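Local coordinates for putative hydrolase (Campylobacter jejuni, PDB 3D6L), which adopts a hexameric hotdog fold and probably hydrolyses long-chain fatty acyl-CoA thioesters, at residues Trp28-Ile33 against Val57-Pro62; Arg42-Glu47 against Ser73-Val78; Gln92-Asp95 against Cys99-Cys102. All coordinates share one frame; numbering follows the deposited sequence.

All three contacts reach the same antiparallel sheet of this hotdog fold. Contact 1 sets the first turns of helix 26-42 against the end of strand 48-58; contact 2 joins the loop after that helix to strand 68-78, and the segments of the two alternate along the chain. Their centres lie about 20 Å apart on opposite sides of the chain's centre. Contact 3 comes later in the sequence, in the hairpin of strands 82-94 and 100-115, with its centre about 18 Å from that of contact 1 and about 31 Å from that of contact 2. Contacts 1 and 2 thus tie the helix and its exit loop to the sheet, while contact 3 prolongs the sheet outward.

Contact 1 of 3, residues Trp28-Ile33 against Val57-Pro62; sequences WILSQI and VVFKEP
With chi1 at -62°, Phe59 has CG anti to its carbonyl carbon and beside its backbone N, and this swings the ring back to Leu30 of the helix although the CB of Phe59 is not aimed there. From the helix side, the end of Leu30 comes to meet the ring. The two side chains cross at about a right angle. Leu30 CD2 lies in the ring plane at the edge, 3.7 Å from Phe59 CZ, while Leu30 CD1 approaches obliquely, also 3.7 Å from Phe59 CZ. Both methyls of Leu30 thus gather at the CZ end of the ring. Leu30 CD1 has a second neighbour in Val57 CG2 at 4.0 Å, so one methyl bridges Val57 and the phenylalanine two residues on. No hydrogen bond joins the segments; the contact is wholly apolar.

On another side of the helix, Gln32 NE2 donates to Trp28 O at 3.0 Å, tilted from the carbonyl plane, and lies over one face of the Trp28 ring toward its rim. The backbone N of Gln32 reaches the same oxygen from the opposite face of the carbonyl plane.

Met54 of a second subunit packs on both Leu30 and Val57, and Val57 and Val58 pair with an antiparallel strand of that subunit, continuing the sheet across the interface. Ile29 and Ile33 rest on Thr106 of strand 100-115. A central helix lying against a curved antiparallel sheet, with an edge strand joined to a partner subunit, is characteristic of the hotdog fold and its dimers.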
loop_
_atom_site.group_PDB
_atom_site.type_symbol
_atom_site.label_atom_id
_atom_site.label_comp_id
_atom_site.label_asym_id
_atom_site.label_seq_id
_atom_site.Cartn_x
_atom_site.Cartn_y
_atom_site.Cartn_z
ATOM N N TRP A 28 9.897 6.213 -4.104
ATOM C CA TRP A 28 10.087 5.411 -2.900
ATOM C C TRP A 28 11.424 5.763 -2.239
ATOM O O TRP A 28 11.485 5.899 -1.020
ATOM C CB TRP A 28 10.009 3.914 -3.220
ATOM C CG TRP A 28 10.237 2.999 -2.036
ATOM C CD1 TRP A 28 9.289 2.530 -1.168
ATOM C CD2 TRP A 28 11.491 2.437 -1.601
ATOM N NE1 TRP A 28 9.873 1.717 -0.218
ATOM C CE2 TRP A 28 11.220 1.641 -0.461
ATOM C CE3 TRP A 28 12.813 2.534 -2.057
ATOM C CZ2 TRP A 28 12.226 0.946 0.229
ATOM C CZ3 TRP A 28 13.812 1.846 -1.375
ATOM C CH2 TRP A 28 13.510 1.061 -0.240
ATOM N N ILE A 29 12.485 5.924 -3.036
ATOM C CA ILE A 29 13.799 6.284 -2.474
ATOM C C ILE A 29 13.743 7.650 -1.814
ATOM O O ILE A 29 14.190 7.829 -0.677
ATOM C CB ILE A 29 14.944 6.295 -3.515
ATOM C CG1 ILE A 29 14.965 5.004 -4.336
ATOM C CG2 ILE A 29 16.275 6.462 -2.802
ATOM C CD1 ILE A 29 15.919 5.056 -5.519
ATOM N N LEU A 30 13.190 8.611 -2.541
ATOM C CA LEU A 30 13.013 9.969 -2.044
ATOM C C LEU A 30 12.216 10.044 -0.742
ATOM O O LEU A 30 12.430 10.950 0.060
ATOM C CB LEU A 30 12.362 10.824 -3.133
ATOM C CG LEU A 30 13.254 11.811 -3.894
ATOM C CD1 LEU A 30 14.705 11.388 -3.920
ATOM C CD2 LEU A 30 12.748 11.983 -5.302
ATOM N N SER A 31 11.294 9.097 -0.547
ATOM C CA SER A 31 10.536 8.963 0.705
ATOM C C SER A 31 11.473 8.586 1.843
ATOM O O SER A 31 11.430 9.195 2.924
ATOM C CB SER A 31 9.441 7.898 0.580
ATOM O OG SER A 31 8.571 8.174 -0.503
ATOM N N GLN A 32 12.317 7.582 1.589
ATOM C CA GLN A 32 13.348 7.169 2.536
ATOM C C GLN A 32 14.289 8.321 2.891
ATOM O O GLN A 32 14.666 8.490 4.057
ATOM C CB GLN A 32 14.157 5.992 1.986
ATOM C CG GLN A 32 13.333 4.847 1.385
ATOM C CD GLN A 32 12.057 4.490 2.173
ATOM O OE1 GLN A 32 12.084 4.306 3.399
ATOM N NE2 GLN A 32 10.934 4.382 1.452
ATOM N N ILE A 33 14.653 9.112 1.881
ATOM C CA ILE A 33 15.555 10.257 2.069
ATOM C C ILE A 33 14.904 11.308 2.958
ATOM O O ILE A 33 15.512 11.771 3.928
ATOM C CB ILE A 33 15.998 10.856 0.716
ATOM C CG1 ILE A 33 16.962 9.882 0.019
ATOM C CG2 ILE A 33 16.635 12.231 0.899
ATOM C CD1 ILE A 33 17.182 10.142 -1.462
ATOM N N VAL A 57 19.847 16.450 -5.337
ATOM C CA VAL A 57 19.571 15.024 -5.305
ATOM C C VAL A 57 20.045 14.396 -6.600
ATOM O O VAL A 57 19.798 14.921 -7.688
ATOM C CB VAL A 57 18.098 14.669 -4.906
ATOM C CG1 VAL A 57 17.245 15.913 -4.710
ATOM C CG2 VAL A 57 17.462 13.626 -5.851
ATOM N N VAL A 58 20.778 13.297 -6.471
ATOM C CA VAL A 58 21.395 12.652 -7.615
ATOM C C VAL A 58 21.080 11.173 -7.547
ATOM O O VAL A 58 21.379 10.503 -6.554
ATOM C CB VAL A 58 22.952 12.873 -7.655
ATOM C CG1 VAL A 58 23.578 12.197 -8.897
ATOM C CG2 VAL A 58 23.316 14.373 -7.592
ATOM N N PHE A 59 20.451 10.670 -8.599
ATOM C CA PHE A 59 20.206 9.240 -8.726
ATOM C C PHE A 59 21.408 8.638 -9.436
ATOM O O PHE A 59 21.436 8.511 -10.664
ATOM C CB PHE A 59 18.894 8.980 -9.471
ATOM C CG PHE A 59 17.691 9.524 -8.761
ATOM C CD1 PHE A 59 17.120 8.825 -7.693
ATOM C CD2 PHE A 59 17.139 10.746 -9.139
ATOM C CE1 PHE A 59 16.015 9.327 -7.016
ATOM C CE2 PHE A 59 16.030 11.264 -8.468
ATOM C CZ PHE A 59 15.464 10.553 -7.404
ATOM N N LYS A 60 22.415 8.306 -8.640
ATOM C CA LYS A 60 23.699 7.836 -9.146
ATOM C C LYS A 60 23.594 6.457 -9.782
ATOM O O LYS A 60 24.264 6.171 -10.766
ATOM C CB LYS A 60 24.721 7.787 -8.012
ATOM C CG LYS A 60 24.812 9.062 -7.225
ATOM C CD LYS A 60 25.746 8.899 -6.054
ATOM C CE LYS A 60 25.768 10.172 -5.240
ATOM N NZ LYS A 60 26.787 10.125 -4.167
ATOM N N GLU A 61 22.744 5.606 -9.223
ATOM C CA GLU A 61 22.720 4.212 -9.620
ATOM C C GLU A 61 21.314 3.651 -9.410
ATOM O O GLU A 61 20.630 4.080 -8.488
ATOM C CB GLU A 61 23.745 3.456 -8.773
ATOM C CG GLU A 61 24.525 2.361 -9.492
ATOM C CD GLU A 61 25.369 2.876 -10.638
ATOM O OE1 GLU A 61 26.071 3.907 -10.463
ATOM O OE2 GLU A 61 25.334 2.229 -11.714
ATOM N N PRO A 62 20.878 2.697 -10.267
ATOM C CA PRO A 62 19.583 2.019 -10.079
ATOM C C PRO A 62 19.519 1.238 -8.767
ATOM O O PRO A 62 20.541 0.726 -8.277
ATOM C CB PRO A 62 19.522 1.025 -11.239
ATOM C CG PRO A 62 20.555 1.469 -12.218
ATOM C CD PRO A 62 21.602 2.191 -11.450
#

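Contact 2 of 3, residues Arg42-Glu47 against Ser73-Val78; sequences RELSPE and SKVVNV
Leu44 meets Val78 and Val75 with a single methyl, CD1, which reaches two valines of the strand. The closer is Val78, whose CG2 lies 3.5 Å from Leu44 CD1; the two side chains run toward each other and meet tip to tip. Val75 offers CG1, 3.8 Å from Leu44 CD1, and its side chain slants across the leucine. No hydrogen bond crosses between the segments, so this small apolar cluster is their whole direct contact.

Both valines share the rotamer with CG1 anti to the backbone N, yet Val75 uses CG1 and Val78 uses CG2, because they meet Leu44 from different places on the strand. Although three positions apart in sequence, both residues direct CB toward the loop. A classic beta bulge makes this possible: Val76 and Asn77 together face Ser84 of the adjoining strand, and the extra residue shifts the alternation of side chains by one. On the loop side, a weak bond from Ser45 N to Arg42 O, 2.9 Å long, closes the turn that bears Leu44, and Ser45 OG is hydrogen-bonded to the carbonyl of Arg48.

Leu44 also packs on Leu128 and Lys129 of helix 126-130, and Val78 touches Lys129, while Val75 leans on Ile83 of strand 82-94. The cluster thus sits where the loop between helix 26-42 and strand 48-58 meets the far end of strand 68-78, with the C-terminal helix alongside.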
loop_
_atom_site.group_PDB
_atom_site.type_symbol
_atom_site.label_atom_id
_atom_site.label_comp_id
_atom_site.label_asym_id
_atom_site.label_seq_id
_atom_site.Cartn_x
_atom_site.Cartn_y
_atom_site.Cartn_z
ATOM N N ARG A 42 15.777 16.242 13.598
ATOM C CA ARG A 42 15.127 16.237 14.914
ATOM C C ARG A 42 16.101 16.118 16.100
ATOM O O ARG A 42 15.739 16.456 17.224
ATOM C CB ARG A 42 14.030 15.172 14.999
ATOM C CG ARG A 42 12.677 15.639 14.478
ATOM C CD ARG A 42 11.544 14.691 14.885
ATOM N NE ARG A 42 11.808 13.316 14.451
ATOM C CZ ARG A 42 11.507 12.818 13.250
ATOM N NH1 ARG A 42 10.906 13.568 12.328
ATOM N NH2 ARG A 42 11.804 11.548 12.971
ATOM N N GLU A 43 17.326 15.652 15.855
ATOM C CA GLU A 43 18.388 15.747 16.866
ATOM C C GLU A 43 18.624 17.198 17.320
ATOM O O GLU A 43 19.135 17.448 18.424
ATOM C CB GLU A 43 19.697 15.169 16.338
ATOM C CG GLU A 43 19.775 13.655 16.380
ATOM C CD GLU A 43 20.942 13.109 15.567
ATOM O OE1 GLU A 43 21.045 11.863 15.438
ATOM O OE2 GLU A 43 21.748 13.927 15.041
ATOM N N LEU A 44 18.256 18.147 16.460
ATOM C CA LEU A 44 18.337 19.562 16.791
ATOM C C LEU A 44 16.975 20.152 17.119
ATOM O O LEU A 44 16.879 21.304 17.534
ATOM C CB LEU A 44 19.001 20.333 15.651
ATOM C CG LEU A 44 20.522 20.225 15.686
ATOM C CD1 LEU A 44 21.087 20.160 14.287
ATOM C CD2 LEU A 44 21.108 21.379 16.464
ATOM N N SER A 45 15.930 19.344 16.943
ATOM C CA SER A 45 14.551 19.775 17.135
ATOM C C SER A 45 13.651 18.564 17.386
ATOM O O SER A 45 12.898 18.152 16.493
ATOM C CB SER A 45 14.073 20.546 15.904
ATOM O OG SER A 45 12.694 20.846 15.986
ATOM N N PRO A 46 13.711 18.003 18.610
ATOM C CA PRO A 46 13.124 16.708 18.990
ATOM C C PRO A 46 11.640 16.499 18.655
ATOM O O PRO A 46 11.279 15.413 18.179
ATOM C CB PRO A 46 13.347 16.657 20.504
ATOM C CG PRO A 46 14.546 17.524 20.730
ATOM C CD PRO A 46 14.387 18.644 19.752
ATOM N N GLU A 47 10.795 17.503 18.903
ATOM C CA GLU A 47 9.339 17.358 18.719
ATOM C C GLU A 47 8.889 17.135 17.279
ATOM O O GLU A 47 8.171 16.176 17.002
ATOM C CB GLU A 47 8.568 18.554 19.299
ATOM C CG GLU A 47 8.303 18.462 20.797
ATOM C CD GLU A 47 9.326 19.239 21.617
ATOM O OE1 GLU A 47 10.484 19.413 21.147
ATOM O OE2 GLU A 47 8.962 19.686 22.735
ATOM N N SER A 73 22.972 10.171 7.191
ATOM C CA SER A 73 22.708 11.596 7.273
ATOM C C SER A 73 23.828 12.361 7.941
ATOM O O SER A 73 24.435 11.885 8.906
ATOM C CB SER A 73 21.421 11.834 8.036
ATOM O OG SER A 73 20.360 11.152 7.396
ATOM N N LYS A 74 24.114 13.545 7.405
ATOM C CA LYS A 74 24.965 14.498 8.089
ATOM C C LYS A 74 24.327 15.886 8.089
ATOM O O LYS A 74 24.073 16.471 7.031
ATOM C CB LYS A 74 26.372 14.533 7.479
ATOM C CG LYS A 74 27.342 15.401 8.282
ATOM C CD LYS A 74 28.788 15.198 7.874
ATOM C CE LYS A 74 29.668 16.323 8.424
ATOM N NZ LYS A 74 29.794 16.302 9.918
ATOM N N VAL A 75 24.061 16.403 9.283
ATOM C CA VAL A 75 23.616 17.778 9.419
ATOM C C VAL A 75 24.763 18.660 8.971
ATOM O O VAL A 75 25.851 18.633 9.534
ATOM C CB VAL A 75 23.185 18.122 10.847
ATOM C CG1 VAL A 75 22.753 19.585 10.936
ATOM C CG2 VAL A 75 22.056 17.204 11.286
ATOM N N VAL A 76 24.494 19.419 7.927
ATOM C CA VAL A 76 25.487 20.188 7.211
ATOM C C VAL A 76 25.434 21.649 7.668
ATOM O O VAL A 76 26.461 22.326 7.732
ATOM C CB VAL A 76 25.227 20.042 5.672
ATOM C CG1 VAL A 76 25.703 21.261 4.870
ATOM C CG2 VAL A 76 25.847 18.755 5.154
ATOM N N ASN A 77 24.234 22.122 7.992
ATOM C CA ASN A 77 24.031 23.510 8.375
ATOM C C ASN A 77 22.853 23.719 9.312
ATOM O O ASN A 77 21.832 23.048 9.203
ATOM C CB ASN A 77 23.845 24.368 7.133
ATOM C CG ASN A 77 24.532 25.700 7.253
ATOM O OD1 ASN A 77 25.661 25.868 6.781
ATOM N ND2 ASN A 77 23.879 26.653 7.917
ATOM N N VAL A 78 23.009 24.658 10.235
ATOM C CA VAL A 78 21.947 25.015 11.162
ATOM C C VAL A 78 21.820 26.529 11.187
ATOM O O VAL A 78 22.808 27.243 11.352
ATOM C CB VAL A 78 22.219 24.484 12.593
ATOM C CG1 VAL A 78 21.099 24.879 13.535
ATOM C CG2 VAL A 78 22.379 22.968 12.589
#

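Contact 3 of 3, residues Gln92-Asp95 against Cys99-Cys102; sequences QRVD and CTSC
Asp95 and Cys99 meet where the two strands run out into their connecting turn. With chi1 at 65°, Asp95 CG sits between its backbone N and carbonyl carbon, and the carboxylate is brought back across to the partner segment. There OD2 of Asp95 accepts from the backbone N of Cys99 at 2.8 Å, the donor standing above the carboxylate plane, 41° out of it. The same carboxylate lies against the cysteine methylene, Asp95 OD1 being 3.4 Å from Cys99 CB. In return, Asp95 N donates to Cys99 O at 3.0 Å, so each residue binds the other once. Gly98 N makes a further, weak hydrogen bond to Asp95 OD2.

Farther along the ladder, Arg93 and Ser101 form a hydrogen-bonded antiparallel pair: Ser101 N donates to Arg93 O at 2.8 Å, and Arg93 N to Ser101 O at 2.9 Å. Their side chains share one face of the hairpin. Arg93 starts out with CG anti to its backbone N but bends at chi2 and chi3, leading the guanidinium away from Ser101 to a salt bridge between NH1 and Asp67 of the loop before strand 68-78.

Gln92, Val94 and Thr100 occupy the other face. An extended Gln92 runs obliquely past Thr100, and its CG lies 3.8 Å from Thr100 CG2. That methyl is anti to the threonine N; the hydroxyl, beside N, turns instead to Val94, with OG1 4.0 Å from Val94 CG2. Val94 and Thr100 form a non-hydrogen-bonded pair, as do Gln92 and Cys102.

The whole is a regular antiparallel beta hairpin, its strand directions 152° apart, projecting at the protein surface from the hotdog sheet.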
loop_
_atom_site.group_PDB
_atom_site.type_symbol
_atom_site.label_atom_id
_atom_site.label_comp_id
_atom_site.label_asym_id
_atom_site.label_seq_id
_atom_site.Cartn_x
_atom_site.Cartn_y
_atom_site.Cartn_z
ATOM N N GLN A 92 22.800 -2.502 -0.465
ATOM C CA GLN A 92 23.545 -3.727 -0.209
ATOM C C GLN A 92 22.898 -4.862 -0.996
ATOM O O GLN A 92 21.698 -5.103 -0.891
ATOM C CB GLN A 92 23.559 -4.026 1.282
ATOM C CG GLN A 92 24.650 -4.960 1.720
ATOM C CD GLN A 92 24.558 -5.274 3.201
ATOM O OE1 GLN A 92 24.534 -4.363 4.049
ATOM N NE2 GLN A 92 24.494 -6.566 3.528
ATOM N N ARG A 93 23.714 -5.554 -1.776
ATOM C CA ARG A 93 23.252 -6.355 -2.894
ATOM C C ARG A 93 24.096 -7.617 -2.993
ATOM O O ARG A 93 25.297 -7.572 -2.739
ATOM C CB ARG A 93 23.407 -5.512 -4.167
ATOM C CG ARG A 93 22.822 -6.084 -5.437
ATOM C CD ARG A 93 21.980 -5.031 -6.132
ATOM N NE ARG A 93 22.755 -4.085 -6.925
ATOM C CZ ARG A 93 22.385 -2.832 -7.196
ATOM N NH1 ARG A 93 21.256 -2.324 -6.713
ATOM N NH2 ARG A 93 23.163 -2.071 -7.953
ATOM N N VAL A 94 23.480 -8.740 -3.354
ATOM C CA VAL A 94 24.240 -9.971 -3.600
ATOM C C VAL A 94 24.083 -10.426 -5.053
ATOM O O VAL A 94 22.961 -10.573 -5.546
ATOM C CB VAL A 94 23.853 -11.125 -2.632
ATOM C CG1 VAL A 94 24.912 -12.217 -2.660
ATOM C CG2 VAL A 94 23.687 -10.617 -1.200
ATOM N N ASP A 95 25.206 -10.640 -5.736
ATOM C CA ASP A 95 25.182 -11.107 -7.126
ATOM C C ASP A 95 24.986 -12.629 -7.232
ATOM O O ASP A 95 24.741 -13.309 -6.222
ATOM C CB ASP A 95 26.435 -10.641 -7.899
ATOM C CG ASP A 95 27.734 -11.248 -7.365
ATOM O OD1 ASP A 95 28.803 -10.651 -7.618
ATOM O OD2 ASP A 95 27.705 -12.311 -6.702
ATOM N N CYS A 99 28.430 -12.895 -4.066
ATOM C CA CYS A 99 29.203 -11.741 -3.581
ATOM C C CYS A 99 28.379 -10.523 -3.201
ATOM O O CYS A 99 27.544 -10.044 -3.976
ATOM C CB CYS A 99 30.247 -11.326 -4.608
ATOM S SG CYS A 99 31.653 -12.414 -4.587
ATOM N N THR A 100 28.657 -10.014 -2.005
ATOM C CA THR A 100 27.983 -8.840 -1.478
ATOM C C THR A 100 28.683 -7.574 -1.952
ATOM O O THR A 100 29.897 -7.435 -1.817
ATOM C CB THR A 100 27.908 -8.888 0.054
ATOM O OG1 THR A 100 27.325 -10.134 0.443
ATOM C CG2 THR A 100 27.053 -7.752 0.602
ATOM N N SER A 101 27.894 -6.675 -2.536
ATOM C CA SER A 101 28.363 -5.378 -3.007
ATOM C C SER A 101 27.565 -4.316 -2.288
ATOM O O SER A 101 26.369 -4.474 -2.043
ATOM C CB SER A 101 28.145 -5.209 -4.515
ATOM O OG SER A 101 28.140 -6.456 -5.191
ATOM N N CYS A 102 28.241 -3.228 -1.957
ATOM C CA CYS A 102 27.601 -2.078 -1.380
ATOM C C CYS A 102 27.793 -0.871 -2.304
ATOM O O CYS A 102 28.914 -0.412 -2.527
ATOM C CB CYS A 102 28.161 -1.818 0.010
ATOM S SG CYS A 102 27.586 -0.278 0.671
#